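Local coordinates for hypothetical protein EF3068 (Enterococcus faecalis, PDB 2B6C) that is probably a DNA alkylation repair enzyme of the AlkD-like family, though its activity remains unestablished, at residues Y166-E171 against L201-L206; W181-Y186 against E195-E200. All blocks are in the same frame, centred on the assembly; numbering follows the deposited sequence. Where two conformers were deposited one is given.

Contact 1 (Y166-E171 against L201-L206)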
# COMPACT_ATOMS: atom_id res chain seq x y z
N TYR B 166 -10.16 5.22 33.12
CA TYR B 166 -9.43 4.13 33.76
C TYR B 166 -8.09 4.56 34.36
O TYR B 166 -7.74 4.12 35.45
CB TYR B 166 -9.21 3.00 32.77
CG TYR B 166 -8.65 1.74 33.40
CD1 TYR B 166 -9.50 0.74 33.91
CD2 TYR B 166 -7.27 1.55 33.50
CE1 TYR B 166 -8.97 -0.41 34.51
CE2 TYR B 166 -6.74 0.41 34.07
CZ TYR B 166 -7.58 -0.56 34.58
OH TYR B 166 -7.02 -1.69 35.14
N ASP B 167 -7.34 5.38 33.62
CA ASP B 167 -6.00 5.76 34.05
C ASP B 167 -5.96 7.19 34.54
O ASP B 167 -4.88 7.76 34.65
CB ASP B 167 -5.01 5.62 32.87
CG ASP B 167 -4.35 4.26 32.84
OD1 ASP B 167 -4.46 3.57 31.81
OD2 ASP B 167 -3.80 3.87 33.88
N ARG B 168 -7.12 7.79 34.76
CA ARG B 168 -7.17 9.21 35.16
C ARG B 168 -6.16 9.60 36.28
O ARG B 168 -5.46 10.62 36.17
CB ARG B 168 -8.60 9.64 35.53
CG ARG B 168 -8.74 11.13 35.91
CD ARG B 168 -10.17 11.48 36.36
NE ARG B 168 -10.53 10.87 37.65
CZ ARG B 168 -10.18 11.36 38.84
NH1 ARG B 168 -9.44 12.47 38.93
NH2 ARG B 168 -10.55 10.73 39.95
N THR B 169 -6.08 8.77 37.33
CA THR B 169 -5.27 9.04 38.53
C THR B 169 -3.97 8.24 38.57
O THR B 169 -3.25 8.26 39.58
CB THR B 169 -6.07 8.69 39.82
OG1 THR B 169 -6.28 7.27 39.87
CG2 THR B 169 -7.40 9.39 39.82
N THR B 170 -3.67 7.51 37.49
CA THR B 170 -2.42 6.78 37.38
C THR B 170 -1.22 7.75 37.41
O THR B 170 -1.17 8.69 36.65
CB THR B 170 -2.40 5.91 36.12
OG1 THR B 170 -3.52 5.01 36.17
CG2 THR B 170 -1.10 5.11 36.01
N GLU B 171 -0.28 7.48 38.31
CA GLU B 171 0.89 8.31 38.57
C GLU B 171 1.88 8.33 37.41
O GLU B 171 2.59 9.32 37.15
CB GLU B 171 1.59 7.76 39.82
CG GLU B 171 0.66 7.09 40.86
CD GLU B 171 0.21 5.65 40.50
OE1 GLU B 171 1.01 4.87 39.93
OE2 GLU B 171 -0.95 5.30 40.80
N LEU B 201 -13.88 15.67 33.87
CA LEU B 201 -12.90 14.90 34.61
C LEU B 201 -11.85 15.82 35.22
O LEU B 201 -11.51 16.87 34.63
CB LEU B 201 -12.20 13.89 33.68
CG LEU B 201 -13.09 12.90 32.89
CD1 LEU B 201 -12.22 11.86 32.11
CD2 LEU B 201 -14.11 12.20 33.82
N VAL B 202 -11.35 15.45 36.39
CA VAL B 202 -10.17 16.13 36.94
C VAL B 202 -8.89 15.40 36.52
O VAL B 202 -8.51 14.38 37.09
CB VAL B 202 -10.27 16.33 38.48
CG1 VAL B 202 -8.97 16.95 39.05
CG2 VAL B 202 -11.47 17.24 38.80
N LEU B 203 -8.26 15.94 35.48
CA LEU B 203 -7.08 15.34 34.87
C LEU B 203 -5.81 15.83 35.55
O LEU B 203 -5.83 16.88 36.17
CB LEU B 203 -7.03 15.66 33.38
CG LEU B 203 -8.16 15.11 32.52
CD1 LEU B 203 -8.01 15.64 31.07
CD2 LEU B 203 -8.26 13.56 32.58
N SER B 204 -4.72 15.09 35.43
CA SER B 204 -3.44 15.50 36.00
C SER B 204 -3.01 16.83 35.38
O SER B 204 -3.41 17.12 34.24
CB SER B 204 -2.39 14.41 35.70
OG SER B 204 -2.04 14.42 34.32
N PRO B 205 -2.22 17.67 36.11
CA PRO B 205 -1.68 18.89 35.49
C PRO B 205 -0.99 18.61 34.12
O PRO B 205 -1.18 19.38 33.17
CB PRO B 205 -0.65 19.39 36.52
CG PRO B 205 -1.20 18.94 37.81
CD PRO B 205 -1.83 17.57 37.54
N LEU B 206 -0.20 17.53 34.03
CA LEU B 206 0.48 17.24 32.76
C LEU B 206 -0.51 16.91 31.64
O LEU B 206 -0.37 17.43 30.53
CB LEU B 206 1.55 16.14 32.91
CG LEU B 206 2.32 15.90 31.60
CD1 LEU B 206 3.83 15.73 31.81
CD2 LEU B 206 1.70 14.72 30.86
O HOH W 1 -5.43 12.57 34.26
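R168 reaches across to V202 and bonds its backbone: NH1 donates to V202 O at 2.8 Å, with an N-H...O angle of 156°. The carbonyl oxygen meets the edge of the guanidinium, almost in the guanidinium plane, while NH1 in turn sits in the carbonyl plane on a lone pair. The side chain gets there by running out straight, CG anti to the backbone N (chi1 -178°), and then bending at chi3 (69°), which brings CD and NH1 round the same oxygen. T169 CG2 lies over one face of the guanidinium, 3.4 Å above the plane and toward its rim.

The closely fitted part is the aliphatic stem of R168. Its CD lies 4.1 Å from L201 CB, and its CG touches L203 CD2, on the side where L203 is buried against I164 and L183. On this inner side, next to L203 CD2, a water bridges the backbones, donating a hydrogen bond to R168 O (2.7 Å) and accepting one from S204 N (2.9 Å). The outer side, with exposed V202 and the guanidinium end of R168, is looser.

The R168 loop is itself held in shape by T170 OG1, which donates to D167 OD2 at 2.6 Å, while the other carboxylate oxygen, OD1, pairs with R141. The touching residues lie in two connections between helices: D167-T170 is a type I beta turn, and S204 is the N-cap of helix 205-211, its OG capping A207 N, so loop meets loop at one edge of an all-helical fold, consistent with the AlkD-like DNA alkylation repair family.

Contact 2 (W181-Y186 against E195-E200). With SO4 (sulfate ion), chain J.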
# COMPACT_ATOMS: atom_id res chain seq x y z
N TRP B 181 -1.71 13.47 25.05
CA TRP B 181 -1.63 13.27 23.61
C TRP B 181 -2.96 12.85 22.97
O TRP B 181 -3.29 13.28 21.86
CB TRP B 181 -0.63 12.17 23.30
CG TRP B 181 0.83 12.61 23.08
CD1 TRP B 181 1.39 13.87 23.27
CD2 TRP B 181 1.91 11.75 22.66
NE1 TRP B 181 2.75 13.84 22.95
CE2 TRP B 181 3.09 12.56 22.59
CE3 TRP B 181 1.98 10.37 22.33
CZ2 TRP B 181 4.36 12.02 22.20
CZ3 TRP B 181 3.24 9.84 21.95
CH2 TRP B 181 4.40 10.67 21.88
N SER B 182 -3.70 11.96 23.63
CA SER B 182 -4.95 11.46 23.05
C SER B 182 -5.95 12.62 22.96
O SER B 182 -6.71 12.70 21.99
CB SER B 182 -5.52 10.27 23.82
OG SER B 182 -6.22 10.72 24.96
N LEU B 183 -5.90 13.53 23.93
CA LEU B 183 -6.79 14.69 23.97
C LEU B 183 -6.35 15.77 23.00
O LEU B 183 -7.17 16.30 22.24
CB LEU B 183 -6.95 15.23 25.39
CG LEU B 183 -7.70 14.24 26.29
CD1 LEU B 183 -7.53 14.62 27.76
CD2 LEU B 183 -9.18 14.07 25.89
N ARG B 184 -5.04 16.05 22.99
CA ARG B 184 -4.43 16.95 22.03
C ARG B 184 -4.78 16.61 20.57
O ARG B 184 -5.26 17.47 19.84
CB ARG B 184 -2.92 16.97 22.22
CG ARG B 184 -2.15 17.96 21.39
CD ARG B 184 -0.72 17.71 21.74
NE ARG B 184 0.20 18.71 21.29
CZ ARG B 184 0.91 19.53 22.07
NH1 ARG B 184 0.74 19.56 23.39
NH2 ARG B 184 1.75 20.37 21.51
N GLN B 185 -4.57 15.35 20.18
CA GLN B 185 -4.86 14.91 18.81
C GLN B 185 -6.34 14.97 18.48
O GLN B 185 -6.73 15.46 17.39
CB GLN B 185 -4.39 13.46 18.60
CG GLN B 185 -2.88 13.31 18.35
CD GLN B 185 -2.43 14.11 17.14
OE1 GLN B 185 -1.71 15.09 17.27
NE2 GLN B 185 -2.85 13.68 15.94
N TYR B 186 -7.16 14.44 19.38
CA TYR B 186 -8.59 14.44 19.12
C TYR B 186 -9.19 15.86 19.08
O TYR B 186 -10.14 16.11 18.31
CB TYR B 186 -9.35 13.50 20.05
CG TYR B 186 -10.77 13.29 19.62
CD1 TYR B 186 -11.07 12.98 18.27
CD2 TYR B 186 -11.83 13.39 20.53
CE1 TYR B 186 -12.38 12.80 17.84
CE2 TYR B 186 -13.17 13.21 20.11
CZ TYR B 186 -13.42 12.91 18.77
OH TYR B 186 -14.71 12.73 18.35
N GLU B 195 -13.09 19.65 25.17
CA GLU B 195 -13.44 20.68 26.17
C GLU B 195 -14.35 20.10 27.27
O GLU B 195 -14.10 20.26 28.46
CB GLU B 195 -14.19 21.85 25.51
CG GLU B 195 -13.38 22.82 24.61
CD GLU B 195 -13.25 24.20 25.23
OE1 GLU B 195 -12.83 25.15 24.54
OE2 GLU B 195 -13.58 24.34 26.42
N GLU B 196 -15.45 19.48 26.84
CA GLU B 196 -16.44 18.88 27.76
C GLU B 196 -15.81 17.83 28.66
O GLU B 196 -15.92 17.93 29.88
CB GLU B 196 -17.63 18.31 27.01
CG GLU B 196 -18.47 19.38 26.41
CD GLU B 196 -19.58 18.85 25.53
OE1 GLU B 196 -19.44 17.78 24.88
OE2 GLU B 196 -20.61 19.52 25.48
N LEU B 197 -15.09 16.86 28.07
CA LEU B 197 -14.42 15.83 28.83
C LEU B 197 -13.48 16.42 29.89
O LEU B 197 -13.52 16.03 31.05
CB LEU B 197 -13.67 14.89 27.89
CG LEU B 197 -13.14 13.57 28.45
CD1 LEU B 197 -11.83 13.80 29.21
CD2 LEU B 197 -14.19 12.87 29.30
N MSE B 198 -12.65 17.38 29.49
CA MSE B 198 -11.65 17.98 30.38
C MSE B 198 -12.23 18.80 31.52
O MSE B 198 -11.55 19.05 32.51
CB MSE B 198 -10.63 18.79 29.60
CG MSE B 198 -9.84 17.91 28.62
SE MSE B 198 -8.40 18.90 27.73
CE MSE B 198 -7.11 18.88 29.16
N LYS B 199 -13.49 19.20 31.37
CA LYS B 199 -14.20 19.92 32.40
C LYS B 199 -14.99 18.95 33.27
O LYS B 199 -15.23 19.24 34.44
CB LYS B 199 -15.09 21.02 31.82
CG LYS B 199 -14.34 22.06 30.99
CD LYS B 199 -14.21 23.40 31.69
CE LYS B 199 -12.82 23.68 32.21
NZ LYS B 199 -11.82 23.98 31.13
N GLU B 200 -15.32 17.78 32.72
CA GLU B 200 -16.02 16.71 33.43
C GLU B 200 -15.06 15.98 34.37
O GLU B 200 -15.41 15.69 35.53
CB GLU B 200 -16.59 15.69 32.45
CG GLU B 200 -17.53 14.67 33.06
CD GLU B 200 -18.13 13.72 32.04
OE1 GLU B 200 -18.25 14.12 30.85
OE2 GLU B 200 -18.47 12.56 32.41
S SO4 J . 1.71 18.51 17.91
O1 SO4 J . 2.63 19.35 17.16
O2 SO4 J . 2.19 18.38 19.28
O3 SO4 J . 1.69 17.19 17.28
O4 SO4 J . 0.37 19.09 17.93
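E196 O is gripped by two backbone donors near the end of helix 191-200, E200 N at 2.9 Å and K199 N at 3.1 Å. One residue further along, L197 and M198 face helix 173-186, where L183 does the touching. The two helices are consecutive in the chain and pack as neighbours in the alpha-helical array expected of an AlkD-like fold, and this contact lies across their buried interface. L183 CD1 comes 4.1 Å from CG of selenomethionine M198, the two side chains lying alongside and running opposite ways. The other methyl, CD2, is 4.3 Å from L197 CD1, a less certain contact because L197 has a second conformer. No hydrogen bond crosses between the segments, whose nearest CA atoms, those of L183 and M198, are 8.7 Å apart. I164 of helix 157-166 and L203 also pack on L183.

The CB of R184 points away from 195-200, and an extended chain, anti at chi1 (-174°) and straight from CG to NE, carries its guanidinium to a sulfate ion that probably came from the crystallisation liquor. NE lies 2.8 Å from sulfate O2, a weak bond with an N-H...O angle of only 124°. It points almost straight at O4, at the guanidinium edge, but that bond too is weak, at 3.4 Å. NH1 is tied to E210 in a salt bridge, and Y214 OH shares the sulfate.

Coming from the N terminus, the chain leaves helix 157-166 into the first half of contact 1, 166-171, then climbs helix 173-186, whose last part, 181-186, opens contact 2. It turns into helix 191-200, where 195-200 closes the smaller loop of contact 2, and runs straight on into 201-206, which closes the larger loop of contact 1. Along the chain, then, the loop of contact 2 is enclosed within that of contact 1. Their centres are 12 Å apart, and they touch through L203, whose CD1 lies 3.5 Å from L183 CD1 and 3.8 Å from M198 CG. Together they tie the loop after helix 157-166 to the two following helices and the start of helix 205-211.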